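Local coordinates for amino acid adenylation domain-containing protein (Bacillus stratosphericus LAMA 585, PDB 6ULY) that probably selects an alpha-keto acid and activates it as an acyl adenylate, serving as an adenylation domain of a nonribosomal depsipeptide synthetase, at residues A[42-46]-A[47-51]; A[80-83]-A[84-88]; A[207-210]-A[211-215]; A[232-236]-A[237-241]. All blocks are in the same frame, centred on the assembly; numbering follows the deposited sequence.

Interaction 1 (A[42-46]-A[47-51]); sequences LTQSY and AQLQG. With SO4 (sulfate ion), chain F.
L49 N donates to S45 O at 2.7 Å, and beside it S45 OG accepts Q48 N at 2.8 Å. The hydroxyl can do so because chi1 of 68° sets OG between the backbone N and the carbonyl carbon, swung over the start of helix 46-62. Q48 answers in kind. Its side chain runs out extended past CG and bends back at the amide, where Q48 OE1 receives S45 N at 3.1 Å; the bond is nearly straight at the hydrogen (169°), though the donor is tilted from the carbonyl plane. This reciprocal pair is a capping box at the point where edge strand 41-45 turns into the helix at 82°. Serine suits the N-cap because its short hydroxyl meets an amide of the first turn, and glutamine is just long enough to reach back to the cap's own N-H. The other end of the same amide, Q48 NE2, holds a sulfate ion through O1 at 2.8 Å, an ion probably left from crystallisation. On the inward side, the Q44 amide lies across L49, with Q44 NE2 3.7 Å from L49 CD1; its polar atoms are satisfied by Y34 through OE1 and by D52 and T83 through NE2. L49 is the buried leucine of this turn, its side chain packing on L32, V82 and W86. The Y46 ring meets L49 at its edge, Y46 CD1 to L49 CD2 4.4 Å, and carries its hydroxyl away to C239 O.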
# COMPACT_ATOMS: atom_id res chain seq x y z
N LEU A 42 5.96 -23.80 33.89
CA LEU A 42 4.66 -24.45 33.82
C LEU A 42 4.70 -25.49 32.71
O LEU A 42 4.94 -25.14 31.55
CB LEU A 42 3.55 -23.43 33.58
CG LEU A 42 2.10 -23.89 33.79
CD1 LEU A 42 1.21 -22.69 34.07
CD2 LEU A 42 1.58 -24.66 32.58
N THR A 43 4.48 -26.75 33.06
CA THR A 43 4.54 -27.85 32.10
C THR A 43 3.15 -28.20 31.61
O THR A 43 2.15 -28.02 32.32
CB THR A 43 5.20 -29.09 32.70
OG1 THR A 43 4.43 -29.54 33.82
CG2 THR A 43 6.63 -28.79 33.12
N GLN A 44 3.09 -28.72 30.38
CA GLN A 44 1.83 -29.15 29.77
C GLN A 44 2.19 -30.20 28.73
O GLN A 44 2.56 -29.86 27.60
CB GLN A 44 1.09 -27.97 29.14
CG GLN A 44 -0.27 -28.33 28.56
CD GLN A 44 -0.79 -27.25 27.61
OE1 GLN A 44 -0.03 -26.66 26.85
NE2 GLN A 44 -2.10 -26.99 27.65
N SER A 45 2.10 -31.47 29.12
CA SER A 45 2.40 -32.54 28.19
C SER A 45 1.48 -32.45 26.98
O SER A 45 0.41 -31.83 27.01
CB SER A 45 2.22 -33.90 28.87
OG SER A 45 0.86 -34.15 29.16
N TYR A 46 1.90 -33.10 25.88
CA TYR A 46 1.03 -33.17 24.71
C TYR A 46 -0.29 -33.86 25.05
O TYR A 46 -1.33 -33.53 24.47
CB TYR A 46 1.74 -33.88 23.57
CG TYR A 46 2.87 -33.06 22.97
CD1 TYR A 46 2.68 -31.72 22.62
CD2 TYR A 46 4.12 -33.61 22.76
CE1 TYR A 46 3.70 -30.96 22.08
CE2 TYR A 46 5.15 -32.87 22.23
CZ TYR A 46 4.94 -31.54 21.88
OH TYR A 46 5.96 -30.79 21.35
N ALA A 47 -0.26 -34.80 26.00
CA ALA A 47 -1.50 -35.41 26.48
C ALA A 47 -2.34 -34.40 27.25
O ALA A 47 -3.56 -34.33 27.07
CB ALA A 47 -1.18 -36.62 27.36
N GLN A 48 -1.70 -33.60 28.11
CA GLN A 48 -2.43 -32.55 28.82
C GLN A 48 -2.96 -31.50 27.84
O GLN A 48 -4.10 -31.03 27.98
CB GLN A 48 -1.52 -31.90 29.87
CG GLN A 48 -1.22 -32.78 31.08
CD GLN A 48 -0.35 -32.08 32.10
OE1 GLN A 48 0.87 -32.03 31.95
NE2 GLN A 48 -0.97 -31.53 33.13
N LEU A 49 -2.15 -31.13 26.85
CA LEU A 49 -2.61 -30.16 25.85
C LEU A 49 -3.90 -30.63 25.18
O LEU A 49 -4.84 -29.85 25.01
CB LEU A 49 -1.51 -29.92 24.82
CG LEU A 49 -1.87 -29.04 23.62
CD1 LEU A 49 -2.35 -27.65 24.05
CD2 LEU A 49 -0.67 -28.92 22.69
N GLN A 50 -3.96 -31.91 24.81
CA GLN A 50 -5.16 -32.42 24.15
C GLN A 50 -6.38 -32.27 25.05
O GLN A 50 -7.44 -31.79 24.61
CB GLN A 50 -4.95 -33.89 23.76
CG GLN A 50 -6.03 -34.44 22.84
CD GLN A 50 -5.77 -35.88 22.45
OE1 GLN A 50 -5.10 -36.62 23.16
NE2 GLN A 50 -6.31 -36.28 21.30
N GLY A 51 -6.26 -32.68 26.31
CA GLY A 51 -7.37 -32.51 27.24
C GLY A 51 -7.69 -31.05 27.51
O GLY A 51 -8.85 -30.64 27.50
S SO4 F . -4.53 -32.11 35.07
O1 SO4 F . -3.49 -32.20 34.09
O2 SO4 F . -5.44 -31.06 34.72
O3 SO4 F . -5.24 -33.36 35.13
O4 SO4 F . -3.95 -31.83 36.35

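Interaction 2 (A[80-83]-A[84-88]); sequences AMVT and AFWAC
A80 to A87 form just over two turns of helix 78-91, in which A84 N, F85 N, W86 N and A87 N each bond the carbonyl four residues earlier, the V82 O to W86 N link being the longest at 3.2 Å. V82 and W86 lie side by side and point the same way. V82 CG1 sits in the plane of the indole, at its edge, 4.0 Å from W86 CD1. W86 CD1 also comes within 3.1 Å of V82 O, near the ring plane, because chi1 of -74° keeps CG anti to the carbonyl carbon and folds the indole back along the preceding turn. One face of the indole meets F85 CD2, 3.8 Å above its plane and offset toward the rim. The ring's only N-H, on NE1, goes to H231 of helix 224-237. A84 brings just a methyl to the preceding turn, A84 CB to A80 O 3.2 Å, and this small side chain packs on F73 of strand 70-74, the first strand of this beta-alpha-beta unit. T83 OG1, buried, is satisfied by H79 O one turn back and by Q44 NE2. V82 O thus receives a backbone amide while the polarised C-H edge of an indole lies beside it, which probably adds a mild electrostatic attraction to an otherwise apolar fit.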
# COMPACT_ATOMS: atom_id res chain seq x y z
N ALA A 80 -2.14 -20.09 27.25
CA ALA A 80 -3.52 -19.92 26.82
C ALA A 80 -3.64 -19.94 25.30
O ALA A 80 -4.63 -20.46 24.76
CB ALA A 80 -4.08 -18.61 27.38
N MET A 81 -2.65 -19.39 24.59
CA MET A 81 -2.75 -19.30 23.13
C MET A 81 -2.57 -20.67 22.48
O MET A 81 -3.34 -21.06 21.59
CB MET A 81 -1.73 -18.31 22.58
CG MET A 81 -1.65 -18.29 21.06
SD MET A 81 -1.02 -16.73 20.41
CE MET A 81 0.45 -16.49 21.40
N VAL A 82 -1.52 -21.40 22.88
CA VAL A 82 -1.32 -22.76 22.40
C VAL A 82 -2.57 -23.60 22.64
O VAL A 82 -3.03 -24.34 21.76
CB VAL A 82 -0.09 -23.39 23.08
CG1 VAL A 82 -0.05 -24.89 22.84
CG2 VAL A 82 1.19 -22.74 22.59
N THR A 83 -3.14 -23.50 23.84
CA THR A 83 -4.33 -24.28 24.16
C THR A 83 -5.52 -23.82 23.33
O THR A 83 -6.29 -24.65 22.83
CB THR A 83 -4.65 -24.16 25.65
OG1 THR A 83 -3.54 -24.62 26.42
CG2 THR A 83 -5.89 -24.97 26.02
N ALA A 84 -5.69 -22.51 23.18
CA ALA A 84 -6.78 -21.98 22.38
C ALA A 84 -6.65 -22.40 20.92
O ALA A 84 -7.65 -22.67 20.25
CB ALA A 84 -6.83 -20.46 22.50
N PHE A 85 -5.41 -22.44 20.41
CA PHE A 85 -5.20 -22.83 19.02
C PHE A 85 -5.67 -24.26 18.78
O PHE A 85 -6.33 -24.55 17.77
CB PHE A 85 -3.72 -22.70 18.67
CG PHE A 85 -3.36 -23.23 17.32
CD1 PHE A 85 -3.47 -22.43 16.19
CD2 PHE A 85 -2.91 -24.53 17.17
CE1 PHE A 85 -3.14 -22.91 14.94
CE2 PHE A 85 -2.58 -25.02 15.92
CZ PHE A 85 -2.70 -24.21 14.80
N TRP A 86 -5.35 -25.17 19.70
CA TRP A 86 -5.70 -26.57 19.49
C TRP A 86 -7.17 -26.83 19.77
O TRP A 86 -7.77 -27.69 19.12
CB TRP A 86 -4.80 -27.44 20.34
CG TRP A 86 -3.42 -27.51 19.78
CD1 TRP A 86 -2.30 -26.89 20.24
CD2 TRP A 86 -3.01 -28.24 18.61
NE1 TRP A 86 -1.22 -27.19 19.45
CE2 TRP A 86 -1.63 -28.02 18.44
CE3 TRP A 86 -3.68 -29.06 17.70
CZ2 TRP A 86 -0.91 -28.58 17.39
CZ3 TRP A 86 -2.96 -29.62 16.66
CH2 TRP A 86 -1.59 -29.38 16.52
N ALA A 87 -7.77 -26.10 20.71
CA ALA A 87 -9.22 -26.16 20.84
C ALA A 87 -9.89 -25.83 19.51
O ALA A 87 -10.82 -26.53 19.08
CB ALA A 87 -9.69 -25.19 21.93
N CYS A 88 -9.41 -24.79 18.83
CA CYS A 88 -9.97 -24.43 17.53
C CYS A 88 -9.73 -25.52 16.50
O CYS A 88 -10.63 -25.86 15.72
CB CYS A 88 -9.36 -23.11 17.06
SG CYS A 88 -9.87 -21.66 18.01

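Interaction 3 (A[207-210]-A[211-215]); sequences NQFT and QEDVS
D213 turns its carboxylate back over T210, and the two side chains cross at about a right angle. D213 OD2 receives T210 N at 2.9 Å along a fairly straight N-H (162°), but the amide comes from above the carboxylate plane, 57° out of it. The other oxygen, D213 OD1, accepts the T210 OG1 hydroxyl in a weak bond of 3.4 Å. It is possible at all because chi1 of 57° places OG1 between the backbone N and the carbonyl carbon, on the side where the carboxylate lies. In return D213 N donates to T210 O at 3.2 Å, closing the type I beta turn T210-Q211-E212-D213. Aspartate fits its last position, since the single methylene brings the acid within range of the amide at the first.

The ring of F209 stands almost perpendicular to the same carboxylate. D213 OD2 approaches it obliquely, 3.4 Å from F209 CD1, and lies equally close to F209 CB. N207 CB covers one face of the ring over its centre, 3.3 Å above the plane. This phenylalanine is buried against V233 of helix 224-237, whereas Q208, the residue between it and N207, ends helix 193-207 with positive phi. The turn leads the chain from that helix into strand 214-217 of the nine-stranded sheet.

K267 serves both neighbours: its ammonium group makes a cation-pi contact with the F209 ring and a long, weak ion pair with D213 OD2. The amide, hydroxyl and lysine would probably favour the ionised form of D213, against the opposing influence of the nearby acceptor T210 O.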
# COMPACT_ATOMS: atom_id res chain seq x y z
N ASN A 207 15.95 -30.47 7.77
CA ASN A 207 16.72 -30.29 8.99
C ASN A 207 16.96 -31.58 9.76
O ASN A 207 17.74 -31.58 10.71
CB ASN A 207 16.01 -29.30 9.91
CG ASN A 207 16.03 -27.89 9.37
OD1 ASN A 207 17.03 -27.18 9.48
ND2 ASN A 207 14.91 -27.48 8.77
N GLN A 208 16.30 -32.68 9.37
CA GLN A 208 16.41 -33.95 10.08
C GLN A 208 15.94 -33.79 11.53
O GLN A 208 16.50 -34.39 12.45
CB GLN A 208 17.84 -34.49 10.03
CG GLN A 208 18.32 -34.79 8.61
CD GLN A 208 19.75 -35.30 8.56
OE1 GLN A 208 20.08 -36.33 9.16
NE2 GLN A 208 20.61 -34.57 7.86
N PHE A 209 14.90 -32.98 11.72
CA PHE A 209 14.29 -32.87 13.04
C PHE A 209 13.75 -34.22 13.48
O PHE A 209 13.33 -35.05 12.66
CB PHE A 209 13.17 -31.83 13.02
CG PHE A 209 13.64 -30.41 12.84
CD1 PHE A 209 14.88 -30.01 13.32
CD2 PHE A 209 12.85 -29.48 12.20
CE1 PHE A 209 15.31 -28.71 13.16
CE2 PHE A 209 13.27 -28.18 12.04
CZ PHE A 209 14.50 -27.79 12.52
N THR A 210 13.77 -34.45 14.79
CA THR A 210 13.38 -35.73 15.37
C THR A 210 12.65 -35.50 16.68
O THR A 210 12.64 -34.40 17.23
CB THR A 210 14.60 -36.62 15.60
OG1 THR A 210 15.53 -35.94 16.44
CG2 THR A 210 15.27 -36.98 14.29
N GLN A 211 12.04 -36.58 17.18
CA GLN A 211 11.32 -36.53 18.45
C GLN A 211 12.25 -36.26 19.63
O GLN A 211 11.77 -35.92 20.71
CB GLN A 211 10.56 -37.83 18.68
CG GLN A 211 9.71 -37.84 19.94
CD GLN A 211 8.90 -39.11 20.10
OE1 GLN A 211 8.88 -39.72 21.18
NE2 GLN A 211 8.22 -39.52 19.04
N GLU A 212 13.56 -36.41 19.45
CA GLU A 212 14.52 -36.19 20.52
C GLU A 212 14.99 -34.74 20.60
O GLU A 212 15.71 -34.40 21.54
CB GLU A 212 15.73 -37.10 20.34
CG GLU A 212 15.64 -38.39 21.16
CD GLU A 212 14.35 -39.14 20.92
OE1 GLU A 212 14.06 -39.47 19.75
OE2 GLU A 212 13.61 -39.40 21.89
N ASP A 213 14.59 -33.89 19.66
CA ASP A 213 14.94 -32.48 19.74
C ASP A 213 14.38 -31.87 21.01
O ASP A 213 13.34 -32.29 21.53
CB ASP A 213 14.40 -31.73 18.52
CG ASP A 213 15.05 -32.16 17.21
OD1 ASP A 213 16.17 -32.70 17.25
OD2 ASP A 213 14.44 -31.94 16.14
N VAL A 214 15.08 -30.86 21.52
CA VAL A 214 14.57 -29.99 22.59
C VAL A 214 14.48 -28.58 22.02
O VAL A 214 15.51 -27.99 21.65
CB VAL A 214 15.46 -30.04 23.84
CG1 VAL A 214 14.89 -29.13 24.92
CG2 VAL A 214 15.58 -31.48 24.36
N SER A 215 13.27 -28.05 21.93
CA SER A 215 13.02 -26.80 21.23
C SER A 215 12.82 -25.65 22.20
O SER A 215 12.11 -25.78 23.20
CB SER A 215 11.80 -26.92 20.32
OG SER A 215 11.64 -25.75 19.54

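Interaction 4 (A[232-236]-A[237-241]); sequences LVNVY and TGCEQ
Chi1 of 61° puts CG of Q241 between its backbone N and carbonyl carbon, and from there the extended chain runs back across N234, whose own CG is turned anti to the carbonyl carbon. The two amide planes are 74° apart, and each amide nitrogen rests against the other residue's CB: Q241 NE2 lies 3.2 Å from N234 CB, and N234 ND2 3.4 Å from Q241 CB. Q241 NE2 also presses on V235 CG2 at 3.4 Å. One water ties the polar ends, donating to Q241 OE1 at 2.6 Å and accepting a weak bond from N234 ND2. Both glutamine and asparagine suit this buried place by having a donor and an acceptor each; Q241 NE2 also reaches the Y46 hydroxyl, OE1 meets H231, and N234 OD1 takes K267. C239 SG packs beside N234 OD1 at 3.4 Å. At the helix end, T237 tucks its hydroxyl back over the last turn, with N234 O and V233 O both within its range. G238 then breaks the helix with phi of 65°, a value glycine adopts easily. C239 N bonds N234 O at 3.0 Å and G238 N makes a weak bond to V235 O: a Schellman motif that ends helix 224-237 and turns the chain into strand 240-243 of a beta-alpha-beta crossover.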
# COMPACT_ATOMS: atom_id res chain seq x y z
N LEU A 232 4.38 -26.12 15.38
CA LEU A 232 3.76 -27.24 14.68
C LEU A 232 4.80 -28.28 14.28
O LEU A 232 4.53 -29.49 14.33
CB LEU A 232 2.98 -26.75 13.47
CG LEU A 232 1.67 -26.02 13.78
CD1 LEU A 232 1.00 -25.57 12.50
CD2 LEU A 232 0.73 -26.88 14.61
N VAL A 233 5.99 -27.85 13.87
CA VAL A 233 7.07 -28.80 13.61
C VAL A 233 7.34 -29.62 14.86
O VAL A 233 7.60 -30.83 14.79
CB VAL A 233 8.33 -28.06 13.14
CG1 VAL A 233 9.57 -28.93 13.35
CG2 VAL A 233 8.21 -27.67 11.68
N ASN A 234 7.28 -28.98 16.04
CA ASN A 234 7.59 -29.68 17.28
C ASN A 234 6.51 -30.70 17.62
O ASN A 234 6.81 -31.84 17.98
CB ASN A 234 7.76 -28.67 18.41
CG ASN A 234 8.99 -27.80 18.24
OD1 ASN A 234 10.00 -28.23 17.71
ND2 ASN A 234 8.90 -26.56 18.70
N VAL A 235 5.24 -30.30 17.52
CA VAL A 235 4.15 -31.24 17.79
C VAL A 235 4.17 -32.39 16.78
O VAL A 235 3.93 -33.55 17.13
CB VAL A 235 2.79 -30.51 17.78
CG1 VAL A 235 1.68 -31.45 18.23
CG2 VAL A 235 2.84 -29.29 18.69
N TYR A 236 4.47 -32.08 15.51
CA TYR A 236 4.51 -33.11 14.48
C TYR A 236 5.59 -34.14 14.77
O TYR A 236 5.38 -35.35 14.60
CB TYR A 236 4.73 -32.48 13.11
CG TYR A 236 4.80 -33.49 11.98
CD1 TYR A 236 6.01 -34.01 11.55
CD2 TYR A 236 3.63 -33.93 11.35
CE1 TYR A 236 6.07 -34.94 10.52
CE2 TYR A 236 3.68 -34.85 10.32
CZ TYR A 236 4.90 -35.36 9.91
OH TYR A 236 4.95 -36.28 8.89
N THR A 237 6.78 -33.69 15.15
CA THR A 237 7.82 -34.60 15.60
C THR A 237 7.57 -35.12 17.01
O THR A 237 8.25 -36.06 17.43
CB THR A 237 9.20 -33.92 15.55
OG1 THR A 237 9.24 -32.83 16.48
CG2 THR A 237 9.49 -33.40 14.14
N GLY A 238 6.62 -34.54 17.73
CA GLY A 238 6.36 -34.95 19.10
C GLY A 238 7.50 -34.67 20.06
O GLY A 238 7.55 -35.26 21.14
N CYS A 239 8.42 -33.77 19.70
CA CYS A 239 9.58 -33.48 20.52
C CYS A 239 9.22 -32.50 21.64
O CYS A 239 8.12 -31.93 21.68
CB CYS A 239 10.72 -32.92 19.67
SG CYS A 239 10.62 -31.14 19.28
N GLU A 240 10.17 -32.30 22.55
CA GLU A 240 9.98 -31.39 23.67
C GLU A 240 10.21 -29.96 23.21
O GLU A 240 11.21 -29.67 22.54
CB GLU A 240 10.95 -31.74 24.80
CG GLU A 240 10.40 -31.47 26.19
CD GLU A 240 9.39 -32.51 26.61
OE1 GLU A 240 9.68 -33.72 26.45
OE2 GLU A 240 8.31 -32.13 27.10
N GLN A 241 9.29 -29.06 23.56
CA GLN A 241 9.41 -27.66 23.16
C GLN A 241 9.17 -26.76 24.36
O GLN A 241 8.21 -26.96 25.12
CB GLN A 241 8.45 -27.32 22.01
CG GLN A 241 6.97 -27.50 22.32
CD GLN A 241 6.07 -27.11 21.15
OE1 GLN A 241 5.94 -25.93 20.81
NE2 GLN A 241 5.44 -28.11 20.53
O HOH W 1 7.57 -23.92 20.26

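Along the chain the contacts come in numerical order, all within the AMP-binding region. Interactions 1, 3 and 4 reach the same nine-stranded sheet: 1 at its edge strand 41-45, 3 and 4 at the neighbouring parallel strands 214-217 and 240-243, with centres of 3 and 4 about 8 Å apart and their atoms in touch. Interactions 1 and 4, about 13 Å apart between centres, also touch. Interaction 2 lies on helix 78-91, which belongs to the seven-stranded sheet's crossover; its centre is about 11 Å from interaction 1 and 15 Å from interaction 4, and it touches both. Thus helices 46-62, 78-91 and 224-237 pack together between the two large sheets. The adenylate lies farther off, about 10 Å from the V233 side chain.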